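Local coordinates for protein salicylate 5-hydroxylase, large oxygenase component (Ralstonia sp., PDB 7C8Z) that hydroxylates salicylate at carbon 5 to give gentisate, as the large oxygenase subunit, carrying a Rieske [2Fe-2S] cluster and a mononuclear iron, at residues A[42-45]-A[46-50]; A[229-232]-A[233-237]; A[324-327]-A[328-332]; A[409-412]-A[413-417]. All blocks are in the same frame, centred on the assembly; numbering follows the deposited sequence.

Contact 1 (A[42-45]-A[46-50]); sequences SRVP and FWAYT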
loop_
_atom_site.group_PDB
_atom_site.type_symbol
_atom_site.label_atom_id
_atom_site.label_comp_id
_atom_site.label_asym_id
_atom_site.label_seq_id
_atom_site.Cartn_x
_atom_site.Cartn_y
_atom_site.Cartn_z
ATOM N N SER A 42 2.694 -18.460 32.916
ATOM C CA SER A 42 3.497 -17.307 33.309
ATOM C C SER A 42 4.541 -16.932 32.271
ATOM O O SER A 42 5.273 -15.957 32.468
ATOM C CB SER A 42 4.169 -17.554 34.654
ATOM O OG SER A 42 3.197 -17.782 35.655
ATOM N N ARG A 43 4.627 -17.677 31.172
ATOM C CA ARG A 43 5.529 -17.351 30.074
ATOM C C ARG A 43 4.789 -17.652 28.779
ATOM O O ARG A 43 4.521 -18.820 28.476
ATOM C CB ARG A 43 6.837 -18.143 30.161
ATOM C CG ARG A 43 7.527 -18.094 31.521
ATOM C CD ARG A 43 8.990 -17.693 31.407
ATOM N NE ARG A 43 9.544 -17.247 32.684
ATOM C CZ ARG A 43 10.822 -17.374 33.034
ATOM N NH1 ARG A 43 11.687 -17.943 32.203
ATOM N NH2 ARG A 43 11.238 -16.934 34.216
ATOM N N VAL A 44 4.451 -16.610 28.028
ATOM C CA VAL A 44 3.760 -16.756 26.750
ATOM C C VAL A 44 4.814 -16.761 25.648
ATOM O O VAL A 44 5.554 -15.775 25.517
ATOM C CB VAL A 44 2.742 -15.632 26.522
ATOM C CG1 VAL A 44 2.009 -15.847 25.215
ATOM C CG2 VAL A 44 1.761 -15.566 27.671
ATOM N N PRO A 45 4.902 -17.812 24.838
ATOM C CA PRO A 45 5.874 -17.813 23.743
ATOM C C PRO A 45 5.512 -16.784 22.687
ATOM O O PRO A 45 4.339 -16.471 22.464
ATOM C CB PRO A 45 5.778 -19.236 23.184
ATOM C CG PRO A 45 4.407 -19.686 23.550
ATOM C CD PRO A 45 4.118 -19.058 24.883
ATOM N N PHE A 46 6.545 -16.260 22.024
ATOM C CA PHE A 46 6.319 -15.228 21.019
ATOM C C PHE A 46 5.448 -15.736 19.878
ATOM O O PHE A 46 4.645 -14.972 19.328
ATOM C CB PHE A 46 7.655 -14.717 20.477
ATOM C CG PHE A 46 8.370 -13.767 21.399
ATOM C CD1 PHE A 46 7.904 -13.534 22.684
ATOM C CD2 PHE A 46 9.512 -13.107 20.978
ATOM C CE1 PHE A 46 8.568 -12.662 23.530
ATOM C CE2 PHE A 46 10.176 -12.238 21.818
ATOM C CZ PHE A 46 9.703 -12.015 23.097
ATOM N N TRP A 47 5.563 -17.019 19.526
ATOM C CA TRP A 47 4.790 -17.537 18.403
ATOM C C TRP A 47 3.293 -17.602 18.687
ATOM O O TRP A 47 2.522 -17.868 17.758
ATOM C CB TRP A 47 5.309 -18.913 17.966
ATOM C CG TRP A 47 5.506 -19.910 19.060
ATOM C CD1 TRP A 47 6.677 -20.213 19.688
ATOM C CD2 TRP A 47 4.509 -20.764 19.635
ATOM N NE1 TRP A 47 6.471 -21.195 20.627
ATOM C CE2 TRP A 47 5.147 -21.550 20.615
ATOM C CE3 TRP A 47 3.136 -20.934 19.421
ATOM C CZ2 TRP A 47 4.462 -22.493 21.381
ATOM C CZ3 TRP A 47 2.459 -21.868 20.182
ATOM C CH2 TRP A 47 3.122 -22.638 21.150
ATOM N N ALA A 48 2.863 -17.403 19.936
ATOM C CA ALA A 48 1.436 -17.259 20.207
ATOM C C ALA A 48 0.846 -16.023 19.534
ATOM O O ALA A 48 -0.376 -15.946 19.359
ATOM C CB ALA A 48 1.186 -17.200 21.715
ATOM N N TYR A 49 1.685 -15.059 19.148
ATOM C CA TYR A 49 1.236 -13.841 18.489
ATOM C C TYR A 49 1.554 -13.798 17.003
ATOM O O TYR A 49 1.067 -12.898 16.311
ATOM C CB TYR A 49 1.860 -12.605 19.156
ATOM C CG TYR A 49 1.719 -12.551 20.664
ATOM C CD1 TYR A 49 0.584 -12.014 21.256
ATOM C CD2 TYR A 49 2.732 -13.026 21.496
ATOM C CE1 TYR A 49 0.454 -11.958 22.630
ATOM C CE2 TYR A 49 2.610 -12.973 22.873
ATOM C CZ TYR A 49 1.469 -12.438 23.433
ATOM O OH TYR A 49 1.343 -12.383 24.800
ATOM N N THR A 50 2.371 -14.722 16.497
ATOM C CA THR A 50 2.893 -14.631 15.143
ATOM C C THR A 50 2.429 -15.744 14.209
ATOM O O THR A 50 2.795 -15.720 13.028
ATOM C CB THR A 50 4.428 -14.618 15.178
ATOM O OG1 THR A 50 4.902 -15.864 15.703
ATOM C CG2 THR A 50 4.938 -13.479 16.051
#
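Pro-45 and Ala-48 close a beta turn: Ala-48 N donates to Pro-45 O over 3.1 Å, while Phe-46 and Trp-47 between them take helical backbone angles. The winding goes on for another step, where Tyr-49 N reaches Phe-46 O at 3.0 Å, and the chain is thereby bent into the approach to helix 52-63. On one flank of the turn, Pro-45 lies over a face of the Trp-47 indole. Its CB sits 3.6 Å from the centroid of the five-membered ring, a CH-pi contact, and Pro-45 CG comes within 3.5 Å of Trp-47 CZ2, so the pyrrolidine spans the seam between the two rings. Trp-47 can meet the proline because its CG is placed between backbone N and carbonyl carbon (chi1 49°), which folds the indole back along the chain. Val-44 sends CG1 to Ala-48 CB (3.8 Å) and across Tyr-49 at about a right angle. Tyr-49 also stacks on Phe-400, and its hydroxyl is hydrogen-bonded to Glu-236, which ties this N-terminal segment to the catalytic domain. Phe-46 also meets Phe-400 and packs on Gly-114 of the second subunit. At the phenol end of the tyrosine, Val-44 CG1 rests 3.6 Å from Tyr-49 OH.

Contact 2 (A[229-232]-A[233-237]); sequences GNWK and LMQEN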
loop_
_atom_site.group_PDB
_atom_site.type_symbol
_atom_site.label_atom_id
_atom_site.label_comp_id
_atom_site.label_asym_id
_atom_site.label_seq_id
_atom_site.Cartn_x
_atom_site.Cartn_y
_atom_site.Cartn_z
ATOM N N GLY A 229 -0.909 -4.955 15.516
ATOM C CA GLY A 229 -0.449 -5.956 16.455
ATOM C C GLY A 229 -1.498 -7.036 16.635
ATOM O O GLY A 229 -2.661 -6.863 16.255
ATOM N N ASN A 230 -1.083 -8.146 17.249
ATOM C CA ASN A 230 -2.021 -9.234 17.493
ATOM C C ASN A 230 -3.121 -8.775 18.438
ATOM O O ASN A 230 -2.864 -8.094 19.434
ATOM C CB ASN A 230 -1.305 -10.451 18.076
ATOM C CG ASN A 230 -2.205 -11.674 18.155
ATOM O OD1 ASN A 230 -2.886 -11.893 19.154
ATOM N ND2 ASN A 230 -2.213 -12.475 17.097
ATOM N N TRP A 231 -4.353 -9.188 18.134
ATOM C CA TRP A 231 -5.515 -8.675 18.854
ATOM C C TRP A 231 -5.433 -8.961 20.345
ATOM O O TRP A 231 -5.905 -8.154 21.156
ATOM C CB TRP A 231 -6.790 -9.270 18.264
ATOM C CG TRP A 231 -6.911 -10.735 18.508
ATOM C CD1 TRP A 231 -6.422 -11.741 17.726
ATOM C CD2 TRP A 231 -7.553 -11.363 19.619
ATOM N NE1 TRP A 231 -6.724 -12.959 18.282
ATOM C CE2 TRP A 231 -7.418 -12.755 19.446
ATOM C CE3 TRP A 231 -8.228 -10.884 20.745
ATOM C CZ2 TRP A 231 -7.933 -13.672 20.355
ATOM C CZ3 TRP A 231 -8.741 -11.796 21.647
ATOM C CH2 TRP A 231 -8.591 -13.175 21.447
ATOM N N LYS A 232 -4.848 -10.103 20.723
ATOM C CA LYS A 232 -4.718 -10.455 22.136
ATOM C C LYS A 232 -4.011 -9.359 22.922
ATOM O O LYS A 232 -4.352 -9.096 24.084
ATOM C CB LYS A 232 -3.975 -11.783 22.272
ATOM C CG LYS A 232 -4.733 -12.969 21.702
ATOM C CD LYS A 232 -4.150 -14.289 22.180
ATOM C CE LYS A 232 -2.806 -14.563 21.527
ATOM N NZ LYS A 232 -2.933 -15.006 20.108
ATOM N N LEU A 233 -3.041 -8.686 22.291
ATOM C CA LEU A 233 -2.297 -7.633 22.974
ATOM C C LEU A 233 -3.211 -6.529 23.488
ATOM O O LEU A 233 -2.880 -5.863 24.475
ATOM C CB LEU A 233 -1.245 -7.044 22.039
ATOM C CG LEU A 233 -0.011 -7.910 21.828
ATOM C CD1 LEU A 233 0.922 -7.249 20.827
ATOM C CD2 LEU A 233 0.689 -8.153 23.147
ATOM N N MET A 234 -4.364 -6.322 22.850
ATOM C CA MET A 234 -5.296 -5.323 23.358
ATOM C C MET A 234 -5.963 -5.808 24.636
ATOM O O MET A 234 -6.029 -5.077 25.632
ATOM C CB MET A 234 -6.341 -4.976 22.297
ATOM C CG MET A 234 -7.315 -3.886 22.730
ATOM S SD MET A 234 -6.510 -2.521 23.591
ATOM C CE MET A 234 -5.870 -1.547 22.230
ATOM N N GLN A 235 -6.439 -7.055 24.634
ATOM C CA GLN A 235 -7.001 -7.629 25.853
ATOM C C GLN A 235 -5.992 -7.574 26.990
ATOM O O GLN A 235 -6.280 -7.039 28.070
ATOM C CB GLN A 235 -7.466 -9.062 25.587
ATOM C CG GLN A 235 -8.774 -9.129 24.813
ATOM C CD GLN A 235 -9.976 -8.778 25.677
ATOM O OE1 GLN A 235 -9.879 -8.728 26.905
ATOM N NE2 GLN A 235 -11.117 -8.527 25.036
ATOM N N GLU A 236 -4.786 -8.093 26.745
ATOM C CA GLU A 236 -3.697 -7.963 27.706
ATOM C C GLU A 236 -3.591 -6.539 28.227
ATOM O O GLU A 236 -3.505 -6.313 29.440
ATOM C CB GLU A 236 -2.374 -8.368 27.058
ATOM C CG GLU A 236 -2.241 -9.828 26.716
ATOM C CD GLU A 236 -0.869 -10.153 26.166
ATOM O OE1 GLU A 236 0.074 -9.371 26.408
ATOM O OE2 GLU A 236 -0.732 -11.187 25.483
ATOM N N ASN A 237 -3.642 -5.560 27.318
ATOM C CA ASN A 237 -3.379 -4.184 27.723
ATOM C C ASN A 237 -4.413 -3.695 28.725
ATOM O O ASN A 237 -4.086 -2.904 29.617
ATOM C CB ASN A 237 -3.339 -3.270 26.496
ATOM C CG ASN A 237 -2.843 -1.874 26.825
ATOM O OD1 ASN A 237 -1.640 -1.633 26.909
ATOM N ND2 ASN A 237 -3.769 -0.947 27.014
#
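Asn-230 and Leu-233 meet at the N-terminus of helix 232-238, which an Asx turn caps. Leu-233 N donates to the backbone O of Asn-230 (2.9 Å), and Lys-232 N is taken up by the side-chain OD1 of the same asparagine (3.1 Å). With both of its oxygens, Asn-230 serves N-H groups at the head of the helix that have no preceding turn to bond to. Met-234 N follows, bonded to Trp-231 O at 2.9 Å. The helical i to i+4 pattern sets in with Glu-236 N, whose bond to Lys-232 O is nearly straight (167°) and runs close to the line of the carbonyl bond.

The polar ends are buried and mostly satisfied from outside. Asn-230 N donates to Gln-397 OE1 and ND2 to His-349 O. The Lys-232 chain bends at its last two torsions (chi3 -72°, chi4 -76°), so that NZ curls back to form a salt bridge with Glu-58, a hydrogen bond to Ala-48 O and a weak one to Asn-230 OD1. Glu-58 also accepts from Trp-231 NE1. Glu-236 OE2 has two hydroxyl partners, the second being Tyr-433. Gln-235 NE2 bonds weakly to Pro-328 O, as does Asn-237 ND2 to Asp-389, a ligand of the mononuclear iron. Lys-232 CG lies over one face of the Trp-231 ring, and near its rim Trp-231 CZ3 reaches Gln-235 CG at 4.1 Å.

Contact 3 (A[324-327]-A[328-332]); sequences TTIF and PSVII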
loop_
_atom_site.group_PDB
_atom_site.type_symbol
_atom_site.label_atom_id
_atom_site.label_comp_id
_atom_site.label_asym_id
_atom_site.label_seq_id
_atom_site.Cartn_x
_atom_site.Cartn_y
_atom_site.Cartn_z
ATOM N N THR A 324 -13.487 -2.990 32.038
ATOM C CA THR A 324 -14.046 -4.336 31.982
ATOM C C THR A 324 -13.764 -4.956 30.620
ATOM O O THR A 324 -14.222 -4.447 29.595
ATOM C CB THR A 324 -15.549 -4.311 32.259
ATOM O OG1 THR A 324 -15.774 -3.792 33.573
ATOM C CG2 THR A 324 -16.144 -5.715 32.159
ATOM N N THR A 325 -12.995 -6.038 30.610
ATOM C CA THR A 325 -12.711 -6.780 29.390
ATOM C C THR A 325 -13.684 -7.947 29.268
ATOM O O THR A 325 -13.702 -8.834 30.134
ATOM C CB THR A 325 -11.268 -7.284 29.376
ATOM O OG1 THR A 325 -10.925 -7.817 30.663
ATOM C CG2 THR A 325 -10.320 -6.151 29.024
ATOM N N ILE A 326 -14.496 -7.934 28.211
ATOM C CA ILE A 326 -15.367 -9.052 27.867
ATOM C C ILE A 326 -14.732 -9.774 26.685
ATOM O O ILE A 326 -14.680 -9.248 25.562
ATOM C CB ILE A 326 -16.799 -8.596 27.557
ATOM C CG1 ILE A 326 -17.444 -8.011 28.814
ATOM C CG2 ILE A 326 -17.629 -9.766 27.041
ATOM C CD1 ILE A 326 -18.868 -7.555 28.614
ATOM N N PHE A 327 -14.243 -10.979 26.971
ATOM C CA PHE A 327 -13.479 -11.773 26.022
ATOM C C PHE A 327 -14.401 -12.351 24.950
ATOM O O PHE A 327 -15.489 -12.840 25.264
ATOM C CB PHE A 327 -12.769 -12.907 26.766
ATOM C CG PHE A 327 -11.466 -13.337 26.148
ATOM C CD1 PHE A 327 -10.320 -12.574 26.307
ATOM C CD2 PHE A 327 -11.384 -14.521 25.430
ATOM C CE1 PHE A 327 -9.116 -12.978 25.754
ATOM C CE2 PHE A 327 -10.189 -14.929 24.872
ATOM C CZ PHE A 327 -9.051 -14.157 25.034
ATOM N N PRO A 328 -13.971 -12.360 23.681
ATOM C CA PRO A 328 -12.672 -11.827 23.271
ATOM C C PRO A 328 -12.770 -10.485 22.559
ATOM O O PRO A 328 -11.758 -9.981 22.071
ATOM C CB PRO A 328 -12.180 -12.889 22.294
ATOM C CG PRO A 328 -13.459 -13.299 21.578
ATOM C CD PRO A 328 -14.609 -13.094 22.573
ATOM N N SER A 329 -13.971 -9.909 22.508
ATOM C CA SER A 329 -14.268 -8.914 21.495
ATOM C C SER A 329 -14.318 -7.477 21.985
ATOM O O SER A 329 -14.179 -6.571 21.158
ATOM C CB SER A 329 -15.605 -9.235 20.809
ATOM O OG SER A 329 -16.690 -8.594 21.462
ATOM N N VAL A 330 -14.536 -7.213 23.276
ATOM C CA VAL A 330 -14.853 -5.837 23.640
ATOM C C VAL A 330 -14.272 -5.429 24.985
ATOM O O VAL A 330 -13.989 -6.253 25.859
ATOM C CB VAL A 330 -16.382 -5.590 23.621
ATOM C CG1 VAL A 330 -17.042 -6.120 24.884
ATOM C CG2 VAL A 330 -16.693 -4.106 23.399
ATOM N N ILE A 331 -14.085 -4.118 25.120
ATOM C CA ILE A 331 -13.756 -3.472 26.378
ATOM C C ILE A 331 -14.850 -2.459 26.680
ATOM O O ILE A 331 -15.249 -1.692 25.799
ATOM C CB ILE A 331 -12.386 -2.778 26.309
ATOM C CG1 ILE A 331 -11.276 -3.821 26.216
ATOM C CG2 ILE A 331 -12.184 -1.862 27.514
ATOM C CD1 ILE A 331 -10.196 -3.463 25.229
ATOM N N ILE A 332 -15.331 -2.454 27.917
ATOM C CA ILE A 332 -16.220 -1.415 28.415
ATOM C C ILE A 332 -15.381 -0.544 29.331
ATOM O O ILE A 332 -14.854 -1.017 30.346
ATOM C CB ILE A 332 -17.438 -1.994 29.151
ATOM C CG1 ILE A 332 -18.483 -2.493 28.154
ATOM C CG2 ILE A 332 -18.062 -0.941 30.045
ATOM C CD1 ILE A 332 -18.187 -3.859 27.581
#
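Thr-324 and Ile-332 form a hydrogen-bonded pair of the beta hairpin 321-326/330-335, in the antiparallel sheet of the catalytic domain. Their backbones bond both ways and nearly straight, Thr-324 N to Ile-332 O at 2.9 Å and Ile-332 N to Thr-324 O at 2.8 Å, with each donor in the carbonyl plane. Nearer the bend, Ile-326 N donates to Val-330 O. Ile-326 O receives Val-330 N at 3.1 Å and, weakly, Ser-329 N, the mark of a classic beta bulge. The chain reverses through a cis peptide between Phe-327 and Pro-328, with the backbone angles of a type VIa turn.

Apolar contacts follow the two faces of the sheet. Ile-326 and Ile-332 cross, CD1 to CD1 at 3.9 Å, and Ile-326 CB touches Val-330 CG1 at 3.7 Å, on the face that helix 196-211 covers. On the other face Thr-325 CG2 and Ile-331 CG1 run side by side under helix 232-238, whereas Thr-325 OG1 is hydrogen-bonded to Lys-239 NZ. Ser-329 OG is bonded to Tyr-70 N of strand 69-73.

The one aromatic contact goes with the cis bond: Pro-328 lies over a face of Phe-327, its CB 3.9 Å from the ring centroid.

Contact 4 (A[409-412]-A[413-417]); sequences VIEM and GGHEI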
loop_
_atom_site.group_PDB
_atom_site.type_symbol
_atom_site.label_atom_id
_atom_site.label_comp_id
_atom_site.label_asym_id
_atom_site.label_seq_id
_atom_site.Cartn_x
_atom_site.Cartn_y
_atom_site.Cartn_z
ATOM N N VAL A 409 7.550 -12.872 29.810
ATOM C CA VAL A 409 7.612 -13.220 31.223
ATOM C C VAL A 409 6.525 -12.411 31.911
ATOM O O VAL A 409 6.693 -11.208 32.146
ATOM C CB VAL A 409 8.985 -12.935 31.843
ATOM C CG1 VAL A 409 9.036 -13.463 33.275
ATOM C CG2 VAL A 409 10.099 -13.542 31.000
ATOM N N ILE A 410 5.399 -13.052 32.207
ATOM C CA ILE A 410 4.361 -12.380 32.970
ATOM C C ILE A 410 4.310 -13.044 34.337
ATOM O O ILE A 410 3.425 -13.858 34.623
ATOM C CB ILE A 410 3.004 -12.442 32.244
ATOM C CG1 ILE A 410 2.798 -13.816 31.602
ATOM C CG2 ILE A 410 2.929 -11.378 31.167
ATOM C CD1 ILE A 410 1.391 -14.045 31.100
ATOM N N GLU A 411 5.248 -12.666 35.200
ATOM C CA GLU A 411 5.413 -13.287 36.506
ATOM C C GLU A 411 5.174 -12.302 37.635
ATOM O O GLU A 411 5.421 -12.631 38.799
ATOM C CB GLU A 411 6.804 -13.912 36.634
ATOM C CG GLU A 411 6.967 -15.201 35.849
ATOM C CD GLU A 411 8.358 -15.778 35.968
ATOM O OE1 GLU A 411 9.113 -15.324 36.853
ATOM O OE2 GLU A 411 8.693 -16.685 35.178
ATOM N N MET A 412 4.697 -11.104 37.321
ATOM C CA MET A 412 4.466 -10.112 38.355
ATOM C C MET A 412 3.298 -10.562 39.217
ATOM O O MET A 412 2.246 -10.950 38.700
ATOM C CB MET A 412 4.179 -8.750 37.729
ATOM C CG MET A 412 4.089 -7.650 38.738
ATOM S SD MET A 412 5.522 -7.759 39.813
ATOM C CE MET A 412 5.834 -6.034 40.088
ATOM N N GLY A 413 3.486 -10.513 40.531
ATOM C CA GLY A 413 2.538 -11.113 41.442
ATOM C C GLY A 413 2.635 -12.618 41.542
ATOM O O GLY A 413 1.726 -13.246 42.097
ATOM N N GLY A 414 3.700 -13.220 41.021
ATOM C CA GLY A 414 3.862 -14.654 41.123
ATOM C C GLY A 414 3.315 -15.424 39.940
ATOM O O GLY A 414 3.254 -14.911 38.820
ATOM N N HIS A 415 2.923 -16.671 40.189
ATOM C CA HIS A 415 2.293 -17.525 39.195
ATOM C C HIS A 415 0.812 -17.725 39.476
ATOM O O HIS A 415 0.140 -18.446 38.730
ATOM C CB HIS A 415 2.999 -18.887 39.137
ATOM C CG HIS A 415 4.488 -18.794 39.027
ATOM N ND1 HIS A 415 5.164 -19.064 37.857
ATOM C CD2 HIS A 415 5.434 -18.471 39.942
ATOM C CE1 HIS A 415 6.461 -18.905 38.053
ATOM N NE2 HIS A 415 6.651 -18.546 39.310
ATOM N N GLU A 416 0.290 -17.101 40.530
ATOM C CA GLU A 416 -1.092 -17.296 40.935
ATOM C C GLU A 416 -2.054 -16.643 39.946
ATOM O O GLU A 416 -1.756 -15.610 39.339
ATOM C CB GLU A 416 -1.301 -16.721 42.341
ATOM C CG GLU A 416 -2.722 -16.785 42.889
ATOM C CD GLU A 416 -3.125 -15.507 43.618
ATOM O OE1 GLU A 416 -3.287 -14.458 42.952
ATOM O OE2 GLU A 416 -3.275 -15.552 44.858
ATOM N N ILE A 417 -3.213 -17.275 39.773
ATOM C CA ILE A 417 -4.315 -16.743 38.980
ATOM C C ILE A 417 -5.493 -16.552 39.924
ATOM O O ILE A 417 -6.066 -17.534 40.411
ATOM C CB ILE A 417 -4.685 -17.673 37.818
ATOM C CG1 ILE A 417 -3.492 -17.859 36.879
ATOM C CG2 ILE A 417 -5.896 -17.139 37.074
ATOM C CD1 ILE A 417 -3.716 -18.894 35.794
#
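Glu-411 and Gly-414 are the ends of a type II beta turn, closed by Gly-414 N donating to Glu-411 O at 2.9 Å. The donor stands above the carbonyl plane, 45° out of it, and the bond is bent. Gly-413 occupies the third position of the turn with positive phi, where glycine is commonest in this turn type. Met-412, at the second position, has its CG anti to the backbone N (chi1 -173°) and then bends, which brings SD alongside Gly-413 N at 3.5 Å. Glu-411 CD and His-415 CE1 approach to 4.2 Å, with CD set obliquely to the imidazole.

Each of these polar ends has a partner on the N-terminal segment: Glu-411 OE2 forms a salt bridge with Arg-43 NE, and His-415 ND1 a weak hydrogen bond with Ser-42 OG. Farther out, Arg-430 and Glu-426 hold the backbone of Met-412, the arginine at its O and the glutamate at its N. Val-409 and Gly-413 make backbone hydrogen bonds with the second subunit, whose Gly-161 and Pro-163 pack on Met-412 and Glu-411. With Arg-43 already bound to the carboxylate, Glu-411 is probably ionised, and its charge would tend to favour protonation of the nearby imidazole.

The contacts touch in the order 3, 2, 1, 4. Contact 2 meets contact 3, about 11 Å away between centres, where Gln-235 OE1 packs 3.2 Å from Thr-325 CB, and contact 1, about 12 Å away between centres, where Tyr-49 CE1 lies 3.8 Å from Leu-233 CD2. Contact 1 passes on to contact 4 through the backbone bond of Ser-42 O with Ile-410 N, 2.9 Å. Contacts 1 and 3, 2 and 4, and 3 and 4 do not touch. The mononuclear iron, held by His-243, His-248 and Asp-389, is about 8 Å from the side chain of Met-234 in contact 2 and about 10 Å from that of Ile-331 in contact 3. Contacts 1 and 4 both touch the second subunit.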